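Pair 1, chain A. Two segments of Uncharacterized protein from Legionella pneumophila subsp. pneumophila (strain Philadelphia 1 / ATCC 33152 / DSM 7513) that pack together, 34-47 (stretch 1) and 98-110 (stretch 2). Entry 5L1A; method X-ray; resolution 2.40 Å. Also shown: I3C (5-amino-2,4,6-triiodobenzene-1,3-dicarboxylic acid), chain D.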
# COMPACT_ATOMS: atom_id res chain seq x y z
N LYS A 34 -2.28 -16.79 7.33
CA LYS A 34 -3.24 -16.11 6.47
C LYS A 34 -2.98 -14.61 6.44
O LYS A 34 -3.04 -13.98 5.38
CB LYS A 34 -4.66 -16.40 6.93
CG LYS A 34 -5.73 -15.68 6.13
CD LYS A 34 -7.11 -16.14 6.55
CE LYS A 34 -8.19 -15.43 5.76
NZ LYS A 34 -9.52 -16.01 6.05
N PHE A 35 -2.69 -14.01 7.60
CA PHE A 35 -2.37 -12.59 7.63
C PHE A 35 -1.12 -12.29 6.81
O PHE A 35 -1.07 -11.29 6.09
CB PHE A 35 -2.18 -12.10 9.06
CG PHE A 35 -1.65 -10.70 9.13
CD1 PHE A 35 -2.49 -9.62 8.95
CD2 PHE A 35 -0.30 -10.46 9.34
CE1 PHE A 35 -2.01 -8.33 9.00
CE2 PHE A 35 0.19 -9.17 9.38
CZ PHE A 35 -0.66 -8.10 9.21
N LEU A 36 -0.10 -13.15 6.92
CA LEU A 36 1.12 -12.94 6.15
C LEU A 36 0.88 -13.07 4.65
O LEU A 36 1.58 -12.44 3.86
CB LEU A 36 2.21 -13.92 6.60
CG LEU A 36 2.78 -13.71 8.01
CD1 LEU A 36 3.88 -14.73 8.29
CD2 LEU A 36 3.31 -12.29 8.17
N GLN A 37 -0.10 -13.88 4.25
CA GLN A 37 -0.45 -13.94 2.83
C GLN A 37 -1.16 -12.67 2.39
O GLN A 37 -0.95 -12.19 1.27
CB GLN A 37 -1.30 -15.17 2.54
CG GLN A 37 -0.58 -16.49 2.76
CD GLN A 37 0.60 -16.68 1.82
OE1 GLN A 37 0.53 -16.33 0.64
NE2 GLN A 37 1.68 -17.24 2.34
N GLN A 38 -2.02 -12.12 3.25
CA GLN A 38 -2.68 -10.86 2.93
C GLN A 38 -1.68 -9.70 2.95
O GLN A 38 -1.75 -8.80 2.11
CB GLN A 38 -3.83 -10.61 3.90
CG GLN A 38 -4.91 -11.68 3.84
CD GLN A 38 -5.93 -11.54 4.95
OE1 GLN A 38 -5.64 -11.03 6.03
NE2 GLN A 38 -7.15 -12.00 4.68
N LEU A 39 -0.75 -9.72 3.91
CA LEU A 39 0.30 -8.71 3.95
C LEU A 39 1.16 -8.76 2.69
O LEU A 39 1.45 -7.72 2.09
CB LEU A 39 1.16 -8.90 5.19
CG LEU A 39 2.37 -7.97 5.32
CD1 LEU A 39 1.92 -6.52 5.41
CD2 LEU A 39 3.21 -8.35 6.53
N ASN A 40 1.57 -9.96 2.28
CA ASN A 40 2.37 -10.10 1.06
C ASN A 40 1.57 -9.71 -0.18
O ASN A 40 2.15 -9.21 -1.15
CB ASN A 40 2.89 -11.53 0.92
CG ASN A 40 4.07 -11.81 1.82
OD1 ASN A 40 5.21 -11.54 1.46
ND2 ASN A 40 3.80 -12.35 3.00
N GLN A 41 0.26 -9.96 -0.17
CA GLN A 41 -0.58 -9.55 -1.30
C GLN A 41 -0.60 -8.04 -1.43
O GLN A 41 -0.53 -7.50 -2.55
CB GLN A 41 -1.99 -10.12 -1.11
CG GLN A 41 -2.95 -9.88 -2.26
CD GLN A 41 -4.30 -10.55 -2.02
OE1 GLN A 41 -4.88 -10.45 -0.94
NE2 GLN A 41 -4.79 -11.25 -3.04
N ILE A 42 -0.70 -7.33 -0.31
CA ILE A 42 -0.71 -5.87 -0.33
C ILE A 42 0.61 -5.34 -0.89
O ILE A 42 0.62 -4.46 -1.76
CB ILE A 42 -0.98 -5.31 1.08
CG1 ILE A 42 -2.47 -5.41 1.41
CG2 ILE A 42 -0.49 -3.88 1.18
CD1 ILE A 42 -3.36 -4.61 0.47
N LYS A 43 1.73 -5.86 -0.40
CA LYS A 43 3.02 -5.36 -0.86
C LYS A 43 3.27 -5.71 -2.32
O LYS A 43 3.85 -4.91 -3.06
CB LYS A 43 4.14 -5.89 0.03
CG LYS A 43 3.96 -5.52 1.49
CD LYS A 43 5.28 -5.40 2.22
CE LYS A 43 5.96 -6.74 2.36
NZ LYS A 43 7.24 -6.59 3.10
N TYR A 44 2.81 -6.88 -2.76
CA TYR A 44 2.89 -7.22 -4.17
C TYR A 44 2.05 -6.28 -5.02
O TYR A 44 2.47 -5.91 -6.13
CB TYR A 44 2.46 -8.67 -4.37
CG TYR A 44 2.36 -9.11 -5.81
CD1 TYR A 44 3.49 -9.53 -6.51
CD2 TYR A 44 1.14 -9.11 -6.48
CE1 TYR A 44 3.40 -9.93 -7.83
CE2 TYR A 44 1.04 -9.50 -7.79
CZ TYR A 44 2.17 -9.91 -8.46
OH TYR A 44 2.07 -10.31 -9.78
N PHE A 45 0.89 -5.85 -4.52
CA PHE A 45 0.02 -4.97 -5.28
C PHE A 45 0.69 -3.63 -5.59
O PHE A 45 0.65 -3.15 -6.73
CB PHE A 45 -1.30 -4.75 -4.53
CG PHE A 45 -2.17 -3.68 -5.12
CD1 PHE A 45 -2.98 -3.95 -6.21
CD2 PHE A 45 -2.18 -2.40 -4.59
CE1 PHE A 45 -3.77 -2.96 -6.76
CE2 PHE A 45 -2.98 -1.41 -5.14
CZ PHE A 45 -3.78 -1.69 -6.22
N TYR A 46 1.30 -3.01 -4.59
CA TYR A 46 1.87 -1.68 -4.80
C TYR A 46 3.21 -1.74 -5.52
O TYR A 46 3.48 -0.92 -6.40
CB TYR A 46 2.00 -0.94 -3.47
CG TYR A 46 0.68 -0.52 -2.89
CD1 TYR A 46 -0.02 0.55 -3.42
CD2 TYR A 46 0.13 -1.21 -1.82
CE1 TYR A 46 -1.24 0.94 -2.89
CE2 TYR A 46 -1.09 -0.83 -1.28
CZ TYR A 46 -1.77 0.25 -1.81
OH TYR A 46 -2.98 0.62 -1.28
N ASN A 47 4.05 -2.71 -5.17
CA ASN A 47 5.33 -2.86 -5.85
C ASN A 47 5.13 -3.21 -7.33
O ASN A 47 5.80 -2.64 -8.19
CB ASN A 47 6.18 -3.92 -5.15
CG ASN A 47 6.93 -3.35 -3.95
OD1 ASN A 47 8.03 -2.82 -4.09
ND2 ASN A 47 6.33 -3.46 -2.77
N GLN A 98 -10.84 -5.43 -7.51
CA GLN A 98 -10.01 -6.40 -6.80
C GLN A 98 -9.11 -5.71 -5.78
O GLN A 98 -8.83 -6.28 -4.72
CB GLN A 98 -9.18 -7.21 -7.79
CG GLN A 98 -9.73 -8.61 -8.05
CD GLN A 98 -11.15 -8.60 -8.58
OE1 GLN A 98 -11.40 -8.24 -9.73
NE2 GLN A 98 -12.09 -8.99 -7.72
N ALA A 99 -8.64 -4.50 -6.08
CA ALA A 99 -7.87 -3.74 -5.10
C ALA A 99 -8.76 -3.26 -3.96
O ALA A 99 -8.32 -3.22 -2.81
CB ALA A 99 -7.17 -2.56 -5.78
N ASP A 100 -10.00 -2.88 -4.26
CA ASP A 100 -10.94 -2.52 -3.21
C ASP A 100 -11.10 -3.65 -2.20
O ASP A 100 -11.13 -3.42 -0.99
CB ASP A 100 -12.30 -2.16 -3.82
CG ASP A 100 -12.43 -0.68 -4.14
OD1 ASP A 100 -11.41 0.03 -4.06
OD2 ASP A 100 -13.54 -0.23 -4.47
N VAL A 101 -11.19 -4.89 -2.69
CA VAL A 101 -11.46 -6.03 -1.82
C VAL A 101 -10.28 -6.29 -0.89
O VAL A 101 -10.45 -6.45 0.32
CB VAL A 101 -11.79 -7.28 -2.67
CG1 VAL A 101 -11.87 -8.51 -1.78
CG2 VAL A 101 -13.08 -7.07 -3.43
N ILE A 102 -9.06 -6.33 -1.44
CA ILE A 102 -7.90 -6.65 -0.62
C ILE A 102 -7.56 -5.51 0.33
O ILE A 102 -7.09 -5.75 1.45
CB ILE A 102 -6.70 -7.04 -1.50
CG1 ILE A 102 -6.26 -5.86 -2.37
CG2 ILE A 102 -7.03 -8.24 -2.38
CD1 ILE A 102 -5.09 -6.17 -3.28
N ILE A 103 -7.81 -4.27 -0.07
CA ILE A 103 -7.48 -3.14 0.79
C ILE A 103 -8.49 -3.00 1.92
O ILE A 103 -8.13 -2.72 3.07
CB ILE A 103 -7.37 -1.85 -0.04
CG1 ILE A 103 -6.13 -1.89 -0.93
CG2 ILE A 103 -7.31 -0.63 0.87
CD1 ILE A 103 -6.04 -0.74 -1.92
N ALA A 104 -9.78 -3.19 1.62
CA ALA A 104 -10.79 -3.15 2.67
C ALA A 104 -10.61 -4.30 3.65
O ALA A 104 -10.75 -4.11 4.86
CB ALA A 104 -12.19 -3.18 2.06
N ASN A 105 -10.31 -5.50 3.14
CA ASN A 105 -10.07 -6.63 4.03
C ASN A 105 -8.86 -6.39 4.92
O ASN A 105 -8.88 -6.75 6.11
CB ASN A 105 -9.90 -7.91 3.21
CG ASN A 105 -9.50 -9.10 4.07
OD1 ASN A 105 -8.31 -9.37 4.27
ND2 ASN A 105 -10.49 -9.83 4.57
N PHE A 106 -7.80 -5.79 4.38
CA PHE A 106 -6.62 -5.56 5.20
C PHE A 106 -6.88 -4.53 6.30
O PHE A 106 -6.33 -4.65 7.40
CB PHE A 106 -5.44 -5.12 4.33
CG PHE A 106 -4.11 -5.16 5.04
CD1 PHE A 106 -3.42 -6.35 5.18
CD2 PHE A 106 -3.55 -4.00 5.56
CE1 PHE A 106 -2.20 -6.39 5.83
CE2 PHE A 106 -2.33 -4.03 6.21
CZ PHE A 106 -1.65 -5.23 6.35
N PHE A 107 -7.72 -3.53 6.03
CA PHE A 107 -8.08 -2.58 7.08
C PHE A 107 -8.84 -3.25 8.21
O PHE A 107 -8.55 -3.02 9.39
CB PHE A 107 -8.90 -1.43 6.50
CG PHE A 107 -8.09 -0.46 5.71
CD1 PHE A 107 -6.77 -0.22 6.05
CD2 PHE A 107 -8.63 0.21 4.63
CE1 PHE A 107 -6.00 0.67 5.32
CE2 PHE A 107 -7.88 1.11 3.90
CZ PHE A 107 -6.56 1.34 4.25
N LYS A 108 -9.82 -4.09 7.88
CA LYS A 108 -10.58 -4.79 8.90
C LYS A 108 -9.72 -5.76 9.70
O LYS A 108 -10.03 -6.04 10.86
CB LYS A 108 -11.77 -5.51 8.27
CG LYS A 108 -12.64 -4.61 7.41
CD LYS A 108 -14.00 -5.23 7.14
CE LYS A 108 -14.92 -5.07 8.34
NZ LYS A 108 -15.27 -3.64 8.58
N VAL A 109 -8.65 -6.28 9.10
CA VAL A 109 -7.74 -7.16 9.83
C VAL A 109 -7.00 -6.38 10.91
O VAL A 109 -6.85 -6.85 12.05
CB VAL A 109 -6.75 -7.83 8.85
CG1 VAL A 109 -5.58 -8.39 9.61
CG2 VAL A 109 -7.45 -8.92 8.06
N CYS A 110 -6.52 -5.18 10.57
CA CYS A 110 -5.77 -4.38 11.53
C CYS A 110 -6.64 -3.95 12.71
O CYS A 110 -6.12 -3.72 13.81
CB CYS A 110 -5.18 -3.15 10.84
SG CYS A 110 -4.08 -3.54 9.47
I3 I3C D . -14.57 -3.69 -0.75
I2 I3C D . -17.98 -8.63 -2.11
I1 I3C D . -18.90 -3.22 -5.05
O8 I3C D . -15.67 -2.05 -3.99
O9 I3C D . -16.92 -1.47 -2.29
C10 I3C D . -19.35 -6.44 -4.25
N13 I3C D . -15.75 -6.73 -0.71
C1 I3C D . -16.81 -3.77 -2.85
C6 I3C D . -16.09 -4.58 -1.85
C5 I3C D . -16.43 -6.00 -1.64
C4 I3C D . -17.52 -6.62 -2.43
C3 I3C D . -18.26 -5.81 -3.44
C2 I3C D . -17.89 -4.39 -3.65
C7 I3C D . -16.44 -2.33 -3.06
O11 I3C D . -20.52 -6.01 -4.14
O12 I3C D . -19.06 -7.38 -5.02

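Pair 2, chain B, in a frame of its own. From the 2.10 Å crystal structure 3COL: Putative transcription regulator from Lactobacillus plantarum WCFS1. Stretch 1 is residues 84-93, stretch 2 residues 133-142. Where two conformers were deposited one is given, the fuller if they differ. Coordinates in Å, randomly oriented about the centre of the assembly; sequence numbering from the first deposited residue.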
# COMPACT_ATOMS: atom_id res chain seq x y z
N ASP B 84 -12.85 -2.97 26.73
CA ASP B 84 -11.49 -3.48 26.65
C ASP B 84 -10.90 -3.25 25.25
O ASP B 84 -11.63 -3.18 24.24
CB ASP B 84 -11.42 -4.94 27.06
CG ASP B 84 -11.90 -5.85 26.00
OD1 ASP B 84 -13.14 -5.95 25.83
OD2 ASP B 84 -11.03 -6.46 25.34
N VAL B 85 -9.59 -3.07 25.19
CA VAL B 85 -8.96 -2.66 23.94
C VAL B 85 -9.09 -3.68 22.83
O VAL B 85 -9.08 -3.31 21.66
CB VAL B 85 -7.48 -2.26 24.10
CG1 VAL B 85 -7.39 -1.00 24.92
CG2 VAL B 85 -6.64 -3.42 24.74
N THR B 86 -9.20 -4.96 23.19
CA THR B 86 -9.24 -6.06 22.22
C THR B 86 -10.51 -5.99 21.43
O THR B 86 -10.52 -6.18 20.19
CB THR B 86 -9.07 -7.47 22.94
OG1 THR B 86 -7.73 -7.59 23.40
CG2 THR B 86 -9.37 -8.65 22.00
N THR B 87 -11.61 -5.74 22.16
CA THR B 87 -12.93 -5.52 21.58
C THR B 87 -12.92 -4.26 20.65
O THR B 87 -13.41 -4.32 19.53
CB THR B 87 -13.99 -5.37 22.71
OG1 THR B 87 -14.03 -6.58 23.47
CG2 THR B 87 -15.40 -5.08 22.15
N ARG B 88 -12.39 -3.14 21.14
CA ARG B 88 -12.39 -1.91 20.36
C ARG B 88 -11.53 -2.02 19.10
O ARG B 88 -11.90 -1.47 18.08
CB ARG B 88 -11.91 -0.70 21.20
CG ARG B 88 -12.90 -0.29 22.27
CD ARG B 88 -12.43 1.01 22.92
NE ARG B 88 -11.55 0.76 24.06
CZ ARG B 88 -10.71 1.65 24.57
NH1 ARG B 88 -9.98 1.31 25.63
NH2 ARG B 88 -10.60 2.85 24.04
N ILE B 89 -10.38 -2.69 19.17
CA ILE B 89 -9.58 -2.99 17.96
C ILE B 89 -10.38 -3.81 16.92
O ILE B 89 -10.38 -3.49 15.74
CB ILE B 89 -8.20 -3.66 18.31
CG1 ILE B 89 -7.31 -2.65 19.02
CG2 ILE B 89 -7.44 -4.15 17.00
CD1 ILE B 89 -6.04 -3.24 19.59
N ARG B 90 -11.08 -4.84 17.37
CA ARG B 90 -11.88 -5.64 16.46
C ARG B 90 -12.98 -4.80 15.78
O ARG B 90 -13.18 -4.90 14.57
CB ARG B 90 -12.47 -6.87 17.17
CG ARG B 90 -13.07 -7.90 16.19
CD ARG B 90 -13.71 -9.09 16.92
NE ARG B 90 -14.95 -8.68 17.58
CZ ARG B 90 -15.07 -8.46 18.90
NH1 ARG B 90 -14.02 -8.60 19.68
NH2 ARG B 90 -16.23 -8.10 19.42
N LEU B 91 -13.68 -3.99 16.58
CA LEU B 91 -14.70 -3.05 16.08
C LEU B 91 -14.09 -2.11 15.06
O LEU B 91 -14.71 -1.84 14.02
CB LEU B 91 -15.28 -2.22 17.23
CG LEU B 91 -16.09 -2.95 18.32
CD1 LEU B 91 -16.52 -1.92 19.41
CD2 LEU B 91 -17.28 -3.73 17.74
N TYR B 92 -12.90 -1.60 15.36
CA TYR B 92 -12.23 -0.70 14.42
C TYR B 92 -11.91 -1.37 13.08
O TYR B 92 -12.23 -0.84 12.03
CB TYR B 92 -10.96 -0.11 15.05
CG TYR B 92 -10.13 0.69 14.07
CD1 TYR B 92 -10.65 1.82 13.45
CD2 TYR B 92 -8.86 0.29 13.74
CE1 TYR B 92 -9.89 2.53 12.53
CE2 TYR B 92 -8.11 0.97 12.83
CZ TYR B 92 -8.63 2.09 12.23
OH TYR B 92 -7.85 2.79 11.33
N VAL B 93 -11.24 -2.51 13.13
CA VAL B 93 -10.82 -3.17 11.93
C VAL B 93 -12.04 -3.65 11.14
O VAL B 93 -12.04 -3.64 9.92
CB VAL B 93 -9.85 -4.34 12.24
CG1 VAL B 93 -9.40 -5.02 10.93
CG2 VAL B 93 -8.62 -3.82 13.00
N ILE B 133 -7.97 9.44 18.46
CA ILE B 133 -8.69 8.28 19.02
C ILE B 133 -8.13 6.89 18.65
O ILE B 133 -7.83 6.09 19.53
CB ILE B 133 -10.22 8.37 18.71
CG1 ILE B 133 -10.81 9.55 19.49
CG2 ILE B 133 -10.96 7.01 18.99
CD1 ILE B 133 -12.13 10.07 18.94
N VAL B 134 -7.92 6.62 17.36
CA VAL B 134 -7.35 5.34 16.94
C VAL B 134 -5.91 5.18 17.43
O VAL B 134 -5.57 4.14 18.02
CB VAL B 134 -7.46 5.13 15.38
CG1 VAL B 134 -6.72 3.85 14.92
CG2 VAL B 134 -8.96 5.13 14.96
N ALA B 135 -5.10 6.24 17.28
CA ALA B 135 -3.70 6.20 17.73
C ALA B 135 -3.64 5.96 19.23
O ALA B 135 -2.84 5.14 19.70
CB ALA B 135 -2.95 7.50 17.34
N ASN B 136 -4.50 6.64 19.97
CA ASN B 136 -4.61 6.44 21.41
C ASN B 136 -5.01 5.03 21.79
O ASN B 136 -4.49 4.46 22.77
CB ASN B 136 -5.59 7.46 22.04
CG ASN B 136 -5.01 8.88 22.10
OD1 ASN B 136 -3.95 9.14 21.52
ND2 ASN B 136 -5.68 9.78 22.80
N LEU B 137 -5.92 4.46 21.01
CA LEU B 137 -6.36 3.08 21.25
C LEU B 137 -5.18 2.13 21.07
O LEU B 137 -4.99 1.22 21.86
CB LEU B 137 -7.49 2.70 20.28
CG LEU B 137 -8.00 1.26 20.17
CD1 LEU B 137 -8.37 0.70 21.56
CD2 LEU B 137 -9.21 1.20 19.18
N LEU B 138 -4.41 2.33 20.00
CA LEU B 138 -3.30 1.43 19.68
C LEU B 138 -2.19 1.56 20.71
O LEU B 138 -1.69 0.56 21.22
CB LEU B 138 -2.82 1.62 18.22
CG LEU B 138 -3.90 1.25 17.19
CD1 LEU B 138 -3.38 1.39 15.79
CD2 LEU B 138 -4.35 -0.18 17.37
N THR B 139 -1.83 2.78 21.09
CA THR B 139 -0.80 2.97 22.13
C THR B 139 -1.20 2.36 23.48
O THR B 139 -0.38 1.72 24.18
CB THR B 139 -0.33 4.46 22.28
OG1 THR B 139 -1.41 5.27 22.75
CG2 THR B 139 0.10 5.00 20.96
N ALA B 140 -2.48 2.53 23.84
CA ALA B 140 -3.01 1.91 25.06
C ALA B 140 -2.90 0.38 24.99
O ALA B 140 -2.49 -0.25 25.95
CB ALA B 140 -4.45 2.36 25.31
N ALA B 141 -3.21 -0.18 23.82
CA ALA B 141 -3.08 -1.62 23.60
C ALA B 141 -1.61 -2.07 23.66
O ALA B 141 -1.29 -3.16 24.16
CB ALA B 141 -3.74 -2.01 22.24
N ILE B 142 -0.71 -1.24 23.14
CA ILE B 142 0.71 -1.51 23.23
C ILE B 142 1.15 -1.48 24.70
O ILE B 142 1.77 -2.41 25.18
CB ILE B 142 1.55 -0.54 22.35
CG1 ILE B 142 1.35 -0.87 20.88
CG2 ILE B 142 3.03 -0.63 22.68
CD1 ILE B 142 1.70 0.28 19.95

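Both pairs are two helices packed in a steep, mainly antiparallel crossing. The angle between the helix directions is 134° in pair 1 and 140° in pair 2. The axes approach to 10.3 Å and 10.2 Å. Fourteen central residues superpose with an RMSD of 0.5 Å. Neither pair has a hydrogen bond across the stretches, so the contact rests on side-chain packing. It buries 621 Å² in pair 1 and 423 Å² in pair 2.

A:Ile42 matches B:Ile89, the only matched position with the same residue in both pairs. Both have chi1 in the m well, but chi2 is m in A:Ile42 and t in B:Ile89. A:Ile42 CG1 lies 4.0 Å from A:Phe106 CG, over one face of that ring. In pair 2 the position of A:Phe106 is held by B:Ala141. There B:Ile89 CD1 comes to 3.7 Å from B:Ala141 CB, so the extended isoleucine reaches the small methyl.

A:Phe106 fills much more space than B:Ala141. Its side chain is a knob among A:Phe35, A:Gln38, A:Leu39 and A:Ile42. Its ring is nearly parallel to that of A:Phe35, but the two are slid apart, with centroids 5.7 Å apart.

A:Ile102 matches B:Leu137. The CA-to-CB bond of A:Ile102 points toward the other helix; that of B:Leu137 points sideways, but the end of its side chain comes nearer. A:Ile102 CG2 lies 3.4 Å from A:Gln41 OE1. At the matching place, B:Leu137 CD1 lies 3.8 Å from B:Arg88 CB and also covers one face of the arginine guanidinium. In each pair a long polar side chain lies against this aliphatic residue, through an amide oxygen in pair 1 and through CB and a guanidinium face in pair 2.

A:Phe45 matches B:Tyr92, with chi1 t in both. A:Phe45 CZ is 3.5 Å from A:Ala99 CB. The matching partner in pair 2 is the larger B:Val134, whose CG1 sits over the face of the B:Tyr92 ring, 4.0 Å from its centroid, in a CH-pi contact.

A:Gln38 matches B:Val85, and A:Asn105 matches B:Ala140. In pair 1 this corner is polar: A:Gln38 NE2 is 2.9 Å from A:Asn105 OD1, but the angle is too poor for a hydrogen bond. In pair 2 it is apolar, with B:Val85 CG1 4.5 Å from B:Ala140 CB. B:Val85 CG1 also reaches B:Leu137 CD1 at 3.9 Å.

A:Ile103 and B:Leu138 place their side-chain centres 0.6 Å apart. B:Leu138 CD2 meets B:Ile89 CD1 at 4.1 Å, and A:Ile103 CG1 meets A:Ile42 CD1 at the same distance.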